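Local structure of cephalosporin acylase (Bacillus halodurans, 2NLZ) at residues A187-G190 / G196-W199; T59-T64 / I146-E151; Q180-T185 / M379-G384; H229-K234 / V386-G391. The protein is probably an N-terminal-nucleophile hydrolase of the gamma-glutamyltranspeptidase family, likely to act as a cephalosporin acylase that removes an acyl side chain. The protein carries 1 engineered substitution. All blocks are in the same frame, centred on the assembly; numbering follows the deposited sequence.

Interaction 1. Residues A187-G190 / G196-W199; sequences APKG and GEVW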
loop_
_atom_site.group_PDB
_atom_site.type_symbol
_atom_site.label_atom_id
_atom_site.label_comp_id
_atom_site.label_asym_id
_atom_site.label_seq_id
_atom_site.Cartn_x
_atom_site.Cartn_y
_atom_site.Cartn_z
ATOM N N ALA D 187 38.810 12.473 -5.731
ATOM C CA ALA D 187 38.207 13.782 -5.966
ATOM C C ALA D 187 39.093 14.657 -6.858
ATOM O O ALA D 187 39.553 15.711 -6.421
ATOM C CB ALA D 187 37.937 14.469 -4.652
ATOM N N PRO D 188 39.321 14.233 -8.118
ATOM C CA PRO D 188 40.360 14.895 -8.904
ATOM C C PRO D 188 39.984 16.299 -9.364
ATOM O O PRO D 188 40.868 17.102 -9.652
ATOM C CB PRO D 188 40.547 13.961 -10.104
ATOM C CG PRO D 188 39.272 13.253 -10.239
ATOM C CD PRO D 188 38.645 13.168 -8.884
ATOM N N LYS D 189 38.687 16.588 -9.418
ATOM C CA LYS D 189 38.216 17.906 -9.817
ATOM C C LYS D 189 37.935 18.813 -8.626
ATOM O O LYS D 189 37.259 19.828 -8.767
ATOM C CB LYS D 189 36.963 17.799 -10.690
ATOM C CG LYS D 189 37.221 17.864 -12.189
ATOM C CD LYS D 189 37.027 16.513 -12.849
ATOM C CE LYS D 189 36.823 16.670 -14.343
ATOM N NZ LYS D 189 36.132 15.487 -14.911
ATOM N N GLY D 190 38.445 18.450 -7.455
ATOM C CA GLY D 190 38.238 19.256 -6.253
ATOM C C GLY D 190 36.844 19.109 -5.667
ATOM O O GLY D 190 36.402 19.939 -4.872
ATOM N N GLY D 196 26.543 11.137 -13.902
ATOM C CA GLY D 196 26.818 11.155 -15.334
ATOM C C GLY D 196 28.237 11.549 -15.689
ATOM O O GLY D 196 28.653 11.414 -16.843
ATOM N N GLU D 197 28.977 12.042 -14.701
ATOM C CA GLU D 197 30.360 12.444 -14.898
ATOM C C GLU D 197 31.228 11.190 -14.954
ATOM O O GLU D 197 31.035 10.267 -14.180
ATOM C CB GLU D 197 30.797 13.375 -13.764
ATOM C CG GLU D 197 32.033 14.218 -14.047
ATOM C CD GLU D 197 32.478 15.022 -12.830
ATOM O OE1 GLU D 197 33.697 15.264 -12.678
ATOM O OE2 GLU D 197 31.607 15.411 -12.025
ATOM N N VAL D 198 32.156 11.142 -15.903
ATOM C CA VAL D 198 33.065 10.011 -16.018
ATOM C C VAL D 198 34.219 10.154 -15.036
ATOM O O VAL D 198 34.842 11.215 -14.933
ATOM C CB VAL D 198 33.616 9.871 -17.446
ATOM C CG1 VAL D 198 34.791 8.911 -17.481
ATOM C CG2 VAL D 198 32.528 9.397 -18.387
ATOM N N TRP D 199 34.487 9.086 -14.300
ATOM C CA TRP D 199 35.639 9.055 -13.419
ATOM C C TRP D 199 36.555 7.944 -13.886
ATOM O O TRP D 199 36.088 6.890 -14.318
ATOM C CB TRP D 199 35.208 8.834 -11.971
ATOM C CG TRP D 199 36.344 8.693 -11.021
ATOM C CD1 TRP D 199 37.035 9.700 -10.422
ATOM C CD2 TRP D 199 36.933 7.469 -10.556
ATOM N NE1 TRP D 199 38.016 9.182 -9.611
ATOM C CE2 TRP D 199 37.973 7.815 -9.672
ATOM C CE3 TRP D 199 36.678 6.116 -10.797
ATOM C CZ2 TRP D 199 38.763 6.856 -9.028
ATOM C CZ3 TRP D 199 37.460 5.166 -10.157
ATOM C CH2 TRP D 199 38.491 5.542 -9.282
#

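Interaction 2. Residues T59-T64 / I146-E151; sequences TVLEPT and IRYAEE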
loop_
_atom_site.group_PDB
_atom_site.type_symbol
_atom_site.label_atom_id
_atom_site.label_comp_id
_atom_site.label_asym_id
_atom_site.label_seq_id
_atom_site.Cartn_x
_atom_site.Cartn_y
_atom_site.Cartn_z
ATOM N N THR D 59 36.361 -3.140 -7.558
ATOM C CA THR D 59 37.453 -2.355 -7.000
ATOM C C THR D 59 37.561 -0.989 -7.679
ATOM O O THR D 59 37.976 -0.010 -7.066
ATOM C CB THR D 59 38.749 -3.156 -7.081
ATOM O OG1 THR D 59 39.158 -3.513 -5.761
ATOM C CG2 THR D 59 39.858 -2.377 -7.760
ATOM N N VAL D 60 37.138 -0.934 -8.936
ATOM C CA VAL D 60 37.165 0.285 -9.708
ATOM C C VAL D 60 35.779 0.908 -9.789
ATOM O O VAL D 60 35.646 2.131 -9.746
ATOM C CB VAL D 60 37.671 0.019 -11.133
ATOM C CG1 VAL D 60 37.568 1.286 -11.985
ATOM C CG2 VAL D 60 39.109 -0.545 -11.111
ATOM N N LEU D 61 34.753 0.058 -9.876
ATOM C CA LEU D 61 33.387 0.491 -10.193
ATOM C C LEU D 61 32.573 0.966 -9.004
ATOM O O LEU D 61 31.641 1.766 -9.158
ATOM C CB LEU D 61 32.632 -0.609 -10.926
ATOM C CG LEU D 61 33.177 -0.944 -12.312
ATOM C CD1 LEU D 61 32.701 -2.313 -12.747
ATOM C CD2 LEU D 61 32.784 0.150 -13.301
ATOM N N GLU D 62 32.928 0.478 -7.822
ATOM C CA GLU D 62 32.276 0.913 -6.582
ATOM C C GLU D 62 33.297 1.214 -5.470
ATOM O O GLU D 62 33.371 0.483 -4.485
ATOM C CB GLU D 62 31.277 -0.148 -6.122
ATOM C CG GLU D 62 30.269 0.338 -5.110
ATOM C CD GLU D 62 29.243 -0.718 -4.744
ATOM O OE1 GLU D 62 28.967 -0.885 -3.540
ATOM O OE2 GLU D 62 28.710 -1.380 -5.657
ATOM N N PRO D 63 34.072 2.311 -5.615
ATOM C CA PRO D 63 35.170 2.610 -4.686
ATOM C C PRO D 63 34.690 3.044 -3.308
ATOM O O PRO D 63 35.483 3.162 -2.379
ATOM C CB PRO D 63 35.912 3.766 -5.367
ATOM C CG PRO D 63 35.338 3.846 -6.752
ATOM C CD PRO D 63 33.955 3.345 -6.653
ATOM N N THR D 64 33.392 3.261 -3.183
ATOM C CA THR D 64 32.811 3.673 -1.930
ATOM C C THR D 64 32.642 2.504 -0.980
ATOM O O THR D 64 32.331 2.713 0.176
ATOM C CB THR D 64 31.442 4.329 -2.145
ATOM O OG1 THR D 64 30.587 3.433 -2.861
ATOM C CG2 THR D 64 31.583 5.622 -2.931
ATOM N N ILE D 146 40.784 -3.474 -15.528
ATOM C CA ILE D 146 41.827 -2.578 -16.055
ATOM C C ILE D 146 41.249 -1.646 -17.106
ATOM O O ILE D 146 41.460 -0.436 -17.059
ATOM C CB ILE D 146 43.019 -3.373 -16.646
ATOM C CG1 ILE D 146 43.766 -4.108 -15.533
ATOM C CG2 ILE D 146 43.966 -2.459 -17.397
ATOM C CD1 ILE D 146 44.602 -5.279 -16.015
ATOM N N ARG D 147 40.494 -2.218 -18.033
ATOM C CA ARG D 147 39.847 -1.452 -19.089
ATOM C C ARG D 147 38.942 -0.357 -18.522
ATOM O O ARG D 147 38.891 0.743 -19.064
ATOM C CB ARG D 147 39.032 -2.388 -19.989
ATOM C CG ARG D 147 38.605 -1.810 -21.341
ATOM C CD ARG D 147 37.301 -2.428 -21.893
ATOM N NE ARG D 147 36.984 -3.776 -21.403
ATOM C CZ ARG D 147 37.587 -4.912 -21.777
ATOM N NH1 ARG D 147 38.593 -4.904 -22.644
ATOM N NH2 ARG D 147 37.192 -6.068 -21.255
ATOM N N TYR D 148 38.234 -0.668 -17.436
ATOM C CA TYR D 148 37.325 0.290 -16.814
ATOM C C TYR D 148 38.102 1.400 -16.126
ATOM O O TYR D 148 37.699 2.557 -16.165
ATOM C CB TYR D 148 36.400 -0.386 -15.793
ATOM C CG TYR D 148 35.271 -1.219 -16.374
ATOM C CD1 TYR D 148 34.963 -2.469 -15.841
ATOM C CD2 TYR D 148 34.510 -0.760 -17.448
ATOM C CE1 TYR D 148 33.934 -3.244 -16.359
ATOM C CE2 TYR D 148 33.480 -1.530 -17.971
ATOM C CZ TYR D 148 33.200 -2.772 -17.418
ATOM O OH TYR D 148 32.188 -3.552 -17.920
ATOM N N ALA D 149 39.214 1.044 -15.496
ATOM C CA ALA D 149 40.004 2.024 -14.777
ATOM C C ALA D 149 40.663 3.023 -15.722
ATOM O O ALA D 149 40.718 4.206 -15.418
ATOM C CB ALA D 149 41.030 1.333 -13.910
ATOM N N GLU D 150 41.139 2.542 -16.872
ATOM C CA GLU D 150 41.815 3.391 -17.863
ATOM C C GLU D 150 40.857 4.271 -18.653
ATOM O O GLU D 150 41.101 5.460 -18.828
ATOM C CB GLU D 150 42.652 2.546 -18.829
ATOM C CG GLU D 150 44.088 2.363 -18.385
ATOM C CD GLU D 150 44.931 1.587 -19.369
ATOM O OE1 GLU D 150 44.455 0.555 -19.886
ATOM O OE2 GLU D 150 46.085 2.004 -19.604
ATOM N N GLU D 151 39.766 3.682 -19.127
ATOM C CA GLU D 151 38.829 4.391 -19.984
ATOM C C GLU D 151 37.808 5.178 -19.182
ATOM O O GLU D 151 37.356 6.230 -19.616
ATOM C CB GLU D 151 38.142 3.420 -20.944
ATOM C CG GLU D 151 39.077 2.899 -22.039
ATOM C CD GLU D 151 38.591 1.608 -22.694
ATOM O OE1 GLU D 151 39.445 0.871 -23.237
ATOM O OE2 GLU D 151 37.369 1.330 -22.669
#

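Interaction 3. Residues Q180-T185 / M379-G384; sequences QPWFDT and MGFGSG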
loop_
_atom_site.group_PDB
_atom_site.type_symbol
_atom_site.label_atom_id
_atom_site.label_comp_id
_atom_site.label_asym_id
_atom_site.label_seq_id
_atom_site.Cartn_x
_atom_site.Cartn_y
_atom_site.Cartn_z
ATOM N N GLN D 180 45.975 13.320 1.298
ATOM C CA GLN D 180 46.063 14.001 0.010
ATOM C C GLN D 180 45.896 13.071 -1.203
ATOM O O GLN D 180 45.143 13.414 -2.113
ATOM C CB GLN D 180 47.343 14.845 -0.089
ATOM C CG GLN D 180 47.372 15.824 -1.265
ATOM C CD GLN D 180 46.263 16.858 -1.198
ATOM O OE1 GLN D 180 45.971 17.405 -0.135
ATOM N NE2 GLN D 180 45.645 17.136 -2.338
ATOM N N PRO D 181 46.583 11.901 -1.227
ATOM C CA PRO D 181 46.408 11.057 -2.406
ATOM C C PRO D 181 44.978 10.561 -2.608
ATOM O O PRO D 181 44.590 10.287 -3.743
ATOM C CB PRO D 181 47.350 9.882 -2.137
ATOM C CG PRO D 181 48.344 10.404 -1.186
ATOM C CD PRO D 181 47.549 11.291 -0.297
ATOM N N TRP D 182 44.212 10.461 -1.523
ATOM C CA TRP D 182 42.786 10.149 -1.605
ATOM C C TRP D 182 42.026 11.223 -2.373
ATOM O O TRP D 182 41.194 10.915 -3.227
ATOM C CB TRP D 182 42.177 9.990 -0.210
ATOM C CG TRP D 182 40.763 9.468 -0.228
ATOM C CD1 TRP D 182 40.370 8.172 -0.061
ATOM C CD2 TRP D 182 39.557 10.230 -0.422
ATOM N NE1 TRP D 182 39.001 8.075 -0.141
ATOM C CE2 TRP D 182 38.477 9.320 -0.365
ATOM C CE3 TRP D 182 39.284 11.588 -0.636
ATOM C CZ2 TRP D 182 37.151 9.725 -0.514
ATOM C CZ3 TRP D 182 37.967 11.987 -0.788
ATOM C CH2 TRP D 182 36.917 11.060 -0.728
ATOM N N PHE D 183 42.296 12.482 -2.051
ATOM C CA PHE D 183 41.692 13.589 -2.772
ATOM C C PHE D 183 42.187 13.655 -4.214
ATOM O O PHE D 183 41.438 14.038 -5.102
ATOM C CB PHE D 183 41.961 14.919 -2.059
ATOM C CG PHE D 183 41.233 15.066 -0.749
ATOM C CD1 PHE D 183 39.901 15.457 -0.720
ATOM C CD2 PHE D 183 41.880 14.819 0.452
ATOM C CE1 PHE D 183 39.229 15.587 0.484
ATOM C CE2 PHE D 183 41.216 14.950 1.661
ATOM C CZ PHE D 183 39.888 15.335 1.676
ATOM N N ASP D 184 43.443 13.284 -4.450
ATOM C CA ASP D 184 43.993 13.301 -5.804
ATOM C C ASP D 184 43.373 12.204 -6.675
ATOM O O ASP D 184 43.115 12.423 -7.863
ATOM C CB ASP D 184 45.518 13.162 -5.774
ATOM C CG ASP D 184 46.205 14.377 -5.182
ATOM O OD1 ASP D 184 45.594 15.469 -5.142
ATOM O OD2 ASP D 184 47.368 14.235 -4.760
ATOM N N THR D 185 43.123 11.046 -6.061
ATOM C CA THR D 185 42.575 9.871 -6.731
ATOM C C THR D 185 41.048 9.898 -6.874
ATOM O O THR D 185 40.526 9.654 -7.957
ATOM C CB THR D 185 42.965 8.592 -5.974
ATOM O OG1 THR D 185 44.387 8.531 -5.857
ATOM C CG2 THR D 185 42.449 7.338 -6.676
ATOM N N MET D 379 35.162 0.377 6.582
ATOM C CA MET D 379 34.346 1.585 6.544
ATOM C C MET D 379 34.453 2.371 5.234
ATOM O O MET D 379 35.334 3.216 5.080
ATOM C CB MET D 379 34.659 2.480 7.736
ATOM C CG MET D 379 34.145 1.922 9.035
ATOM S SD MET D 379 34.539 2.944 10.453
ATOM C CE MET D 379 33.472 2.215 11.695
ATOM N N GLY D 380 33.541 2.091 4.304
ATOM C CA GLY D 380 33.448 2.839 3.060
ATOM C C GLY D 380 34.723 2.768 2.248
ATOM O O GLY D 380 35.115 1.697 1.792
ATOM N N PHE D 381 35.376 3.916 2.083
ATOM C CA PHE D 381 36.653 4.002 1.383
ATOM C C PHE D 381 37.779 3.369 2.203
ATOM O O PHE D 381 38.831 3.018 1.669
ATOM C CB PHE D 381 36.980 5.463 1.066
ATOM C CG PHE D 381 36.336 5.977 -0.191
ATOM C CD1 PHE D 381 36.941 5.780 -1.434
ATOM C CD2 PHE D 381 35.143 6.673 -0.138
ATOM C CE1 PHE D 381 36.362 6.259 -2.604
ATOM C CE2 PHE D 381 34.555 7.154 -1.303
ATOM C CZ PHE D 381 35.167 6.950 -2.541
ATOM N N GLY D 382 37.546 3.219 3.502
ATOM C CA GLY D 382 38.514 2.605 4.390
ATOM C C GLY D 382 39.213 3.609 5.280
ATOM O O GLY D 382 38.583 4.477 5.863
ATOM N N SER D 383 40.529 3.489 5.369
ATOM C CA SER D 383 41.326 4.320 6.266
ATOM C C SER D 383 41.555 5.735 5.756
ATOM O O SER D 383 41.930 6.612 6.519
ATOM C CB SER D 383 42.673 3.644 6.529
ATOM O OG SER D 383 43.425 3.492 5.333
ATOM N N GLY D 384 41.347 5.943 4.464
ATOM C CA GLY D 384 41.676 7.211 3.824
ATOM C C GLY D 384 43.100 7.264 3.304
ATOM O O GLY D 384 43.468 8.164 2.533
#

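Interaction 4. Residues H229-K234 / V386-G391; sequences HAFFDK and VVPGTG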
loop_
_atom_site.group_PDB
_atom_site.type_symbol
_atom_site.label_atom_id
_atom_site.label_comp_id
_atom_site.label_asym_id
_atom_site.label_seq_id
_atom_site.Cartn_x
_atom_site.Cartn_y
_atom_site.Cartn_z
ATOM N N HIS D 229 55.051 0.236 1.625
ATOM C CA HIS D 229 55.913 0.346 2.804
ATOM C C HIS D 229 56.480 1.753 2.976
ATOM O O HIS D 229 56.527 2.267 4.096
ATOM C CB HIS D 229 57.047 -0.689 2.747
ATOM C CG HIS D 229 58.118 -0.483 3.778
ATOM N ND1 HIS D 229 57.990 -0.911 5.080
ATOM C CD2 HIS D 229 59.336 0.104 3.694
ATOM C CE1 HIS D 229 59.079 -0.594 5.756
ATOM N NE2 HIS D 229 59.910 0.024 4.939
ATOM N N ALA D 230 56.883 2.366 1.863
ATOM C CA ALA D 230 57.549 3.663 1.878
ATOM C C ALA D 230 56.609 4.769 2.321
ATOM O O ALA D 230 57.004 5.657 3.073
ATOM C CB ALA D 230 58.145 3.982 0.509
ATOM N N PHE D 231 55.366 4.711 1.858
ATOM C CA PHE D 231 54.379 5.733 2.201
ATOM C C PHE D 231 53.957 5.667 3.677
ATOM O O PHE D 231 53.707 6.700 4.312
ATOM C CB PHE D 231 53.156 5.639 1.286
ATOM C CG PHE D 231 52.183 6.773 1.464
ATOM C CD1 PHE D 231 52.465 8.040 0.961
ATOM C CD2 PHE D 231 50.991 6.581 2.142
ATOM C CE1 PHE D 231 51.572 9.088 1.118
ATOM C CE2 PHE D 231 50.104 7.627 2.312
ATOM C CZ PHE D 231 50.396 8.883 1.795
ATOM N N PHE D 232 53.877 4.450 4.209
ATOM C CA PHE D 232 53.532 4.232 5.612
ATOM C C PHE D 232 54.666 4.636 6.550
ATOM O O PHE D 232 54.427 5.247 7.594
ATOM C CB PHE D 232 53.114 2.777 5.848
ATOM C CG PHE D 232 51.656 2.530 5.608
ATOM C CD1 PHE D 232 50.781 2.376 6.675
ATOM C CD2 PHE D 232 51.148 2.487 4.315
ATOM C CE1 PHE D 232 49.425 2.163 6.459
ATOM C CE2 PHE D 232 49.787 2.279 4.087
ATOM C CZ PHE D 232 48.928 2.117 5.164
ATOM N N ASP D 233 55.895 4.303 6.161
ATOM C CA ASP D 233 57.084 4.670 6.928
ATOM C C ASP D 233 57.263 6.191 6.967
ATOM O O ASP D 233 57.745 6.735 7.958
ATOM C CB ASP D 233 58.329 3.992 6.341
ATOM C CG ASP D 233 59.546 4.129 7.230
ATOM O OD1 ASP D 233 59.727 3.285 8.131
ATOM O OD2 ASP D 233 60.327 5.074 7.013
ATOM N N LYS D 234 56.847 6.864 5.895
ATOM C CA LYS D 234 56.956 8.317 5.781
ATOM C C LYS D 234 55.924 9.049 6.648
ATOM O O LYS D 234 56.100 10.226 6.976
ATOM C CB LYS D 234 56.806 8.733 4.317
ATOM C CG LYS D 234 57.292 10.141 3.989
ATOM C CD LYS D 234 57.156 10.458 2.499
ATOM C CE LYS D 234 58.137 9.645 1.661
ATOM N NZ LYS D 234 57.959 9.897 0.211
ATOM N N VAL D 386 45.596 6.360 0.851
ATOM C CA VAL D 386 45.761 5.858 -0.494
ATOM C C VAL D 386 47.230 6.017 -0.837
ATOM O O VAL D 386 47.764 7.120 -0.743
ATOM C CB VAL D 386 44.885 6.624 -1.500
ATOM C CG1 VAL D 386 45.126 6.116 -2.914
ATOM C CG2 VAL D 386 43.412 6.488 -1.141
ATOM N N VAL D 387 47.888 4.911 -1.183
ATOM C CA VAL D 387 49.292 4.943 -1.595
ATOM C C VAL D 387 49.326 5.714 -2.906
ATOM O O VAL D 387 48.623 5.356 -3.840
ATOM C CB VAL D 387 49.873 3.519 -1.742
ATOM C CG1 VAL D 387 51.338 3.561 -2.160
ATOM C CG2 VAL D 387 49.723 2.745 -0.438
ATOM N N PRO D 388 50.106 6.806 -2.957
ATOM C CA PRO D 388 50.007 7.807 -4.022
ATOM C C PRO D 388 50.254 7.251 -5.422
ATOM O O PRO D 388 51.146 6.414 -5.623
ATOM C CB PRO D 388 51.094 8.823 -3.649
ATOM C CG PRO D 388 52.033 8.078 -2.761
ATOM C CD PRO D 388 51.160 7.152 -1.991
ATOM N N GLY D 389 49.439 7.705 -6.374
ATOM C CA GLY D 389 49.577 7.317 -7.779
ATOM C C GLY D 389 49.287 5.865 -8.117
ATOM O O GLY D 389 49.444 5.454 -9.266
ATOM N N THR D 390 48.869 5.076 -7.132
ATOM C CA THR D 390 48.560 3.678 -7.396
ATOM C C THR D 390 47.097 3.321 -7.210
ATOM O O THR D 390 46.660 2.278 -7.667
ATOM C CB THR D 390 49.446 2.709 -6.595
ATOM O OG1 THR D 390 49.115 1.361 -6.951
ATOM C CG2 THR D 390 49.221 2.873 -5.146
ATOM N N GLY D 391 46.340 4.180 -6.543
ATOM C CA GLY D 391 44.913 3.933 -6.351
ATOM C C GLY D 391 44.598 2.799 -5.392
ATOM O O GLY D 391 43.508 2.217 -5.434
#

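Interaction 1. Residues A187-G190 / G196-W199
Pro-188 brings its ring methylene CD to the pyrrole edge of the Trp-199 indole, near the plane of the rings, with CD 4.1 Å from NE1. Because Pro-188 CD meets the edge (4.1 Å from Trp-199 CD1 as well) and not a face, the contact is a slight apolar touch. With chi1 at 176°, the Trp-199 indole extends away from the backbone N, toward the end of helix 180-186, where NE1 donates to Thr-185 O. Residues 187-190 form a type I turn closed by Gly-190 N to Ala-187 O, 3.1 Å. From this turn Lys-189 leaves on a chain bent at chi2 and meets the extended Glu-197 head on: NZ lies 3.3 Å from OE1, a salt bridge whose hydrogen bond is weak. The other carboxylate oxygen, OE2, is held more firmly, by Arg-194 N and a salt bridge to Arg-191. Strand 198-199 pairs antiparallel with strand 153-154. The carboxylate therefore answers to two cationic side chains and one backbone N-H, which would probably favour its ionised form, while the lysine adds a loose, surface-lying electrostatic tie between the two ends of the short loop.

Interaction 2. Residues T59-T64 / I146-E151
Val-60 O accepts a hydrogen bond from Tyr-153 OH, and the isopropyl group of the same residue packs on Ala-149. That carbonyl lies in the last turn of helix 47-61, and the tyrosine hydroxyl satisfies it where the chain leaves helical geometry at Glu-62. Between the two segments themselves the contact is apolar. Val-60 lays both branches on Ala-149: CG1, anti to the backbone N (chi1 174°), rests on the helix backbone 3.8 Å from Ala-149 CA, while CG2 meets Ala-149 CB at 3.9 Å. CG1 also comes within 4.3 Å of Tyr-148 CB. The small alanine lets the helices come close, with the CA atoms of Val-60 and Ala-149 6.1 Å apart. Leu-61 crosses the Tyr-148 ring at a slant. Its CD1 lies 3.8 Å from Tyr-148 CD1, and CD2 stands 4.1 Å above one ring face, displaced toward the rim. All four residues are buried. Leu-32 of helix 31-42 packs on both Leu-61 and Tyr-148, and His-204 of helix 202-212 touches Ala-149. The C-terminal turn of helix 47-61 is thus set against helix 143-151, with helix 31-42 flanking the leucine-tyrosine pair and helix 202-212 backing the alanine.

Interaction 3. Residues Q180-T185 / M379-G384
Phe-381 and Gly-384 of the 379-384 loop both reach Trp-182 on helix 180-186. The loop starts at Met-379, whose O receives Gly-382 N at 2.7 Å to close a type II' turn. Gly-380 takes the positive-phi corner of that turn, and Phe-381 follows it. With CG beside the backbone N (chi1 -84°), the Phe-381 ring presents a face to the indole edge in a T-shaped pair: the centroids of the Phe-381 ring and the Trp-182 five-membered ring are 4.8 Å apart and the planes stand at 79°. NE1 and CZ2 make the closest approaches. Trp-182 CZ2 sits 3.6 Å above the centre of the phenyl ring, and Trp-182 NE1 lies nearest Phe-381 CD1, at 3.3 Å. A serine in place of Phe-381 would probably leave the NE1-CZ2 edge of the indole without the ring it abuts and open a gap beside Trp-163 and Phe-186, whose rings also meet Phe-381. Past Gly-382, Ser-383 turns its hydroxyl to Met-394 O and Val-385 N. Gly-384 then sets its carbonyl O 3.5 Å from Trp-182 CB, at the root of the indole. The tryptophan thus has an aromatic face at its edge and a backbone carbonyl at its base, a join resting on packing, probably helped by the electrostatic attraction of an edge-to-face pair.

Interaction 4. Residues H229-K234 / V386-G391
Phe-231 holds CG anti to the backbone N (chi1 -172°), which swings its ring out from helix 223-234 toward Pro-388, and a chi2 of 75° turns one face to the proline. Pro-388 CD stands 3.3 Å above that face, displaced toward the rim, and makes a CH-pi contact: CD is 3.7 Å from the ring centroid and 25° off the normal. Pro-388 CG follows along the same side of the ring, 3.7 Å from Phe-231 CD1. The far end of the ring reaches back along the segment, with Phe-231 CE2 3.9 Å from Val-386 O, approached obliquely. At its root, Phe-231 CB touches Val-387 CG1 at 4.4 Å, so three successive residues line this one side chain. Pro-181 of helix 180-186 and the ring of His-235 also pack on it, and His-235 ND1 bonds to Phe-231 O. Replacing Phe-231 by an alanine would probably strip Pro-388 CD of its aromatic face and open a gap between the helix and the 386-388 backbone. Val-386 turns its own side chain the other way, onto Trp-182, Thr-185 and Phe-186. The short, weakly bonded strand 386-387 pairs antiparallel with 392-393, as in a small beta hairpin, packed on helix 223-234 chiefly through the Phe-231 ring: mostly buried packing, with Pro-388 exposed, about 25 Å from the chain's centre.

From the N terminus, interaction 2 comes first: it joins the end of helix 47-61 to helix 143-151 and is complete before the others begin. Interaction 3 opens next, at helix 180-186, and closes only at loop 379-384. Within that long span lies interaction 1, a short local closure ending on strand 198-199 and tied back to helix 180-186; its Trp-199 also packs on Val-60 and Pro-63 of interaction 2. Interaction 4 starts inside the same span, at helix 223-234, but closes beyond it at 386-391, so the two cross. Pro-63 and Thr-64 touch Phe-381, so interactions 1, 2 and 3 touch one another, and interaction 4 joins them through interaction 3, where Pro-181 meets Val-386.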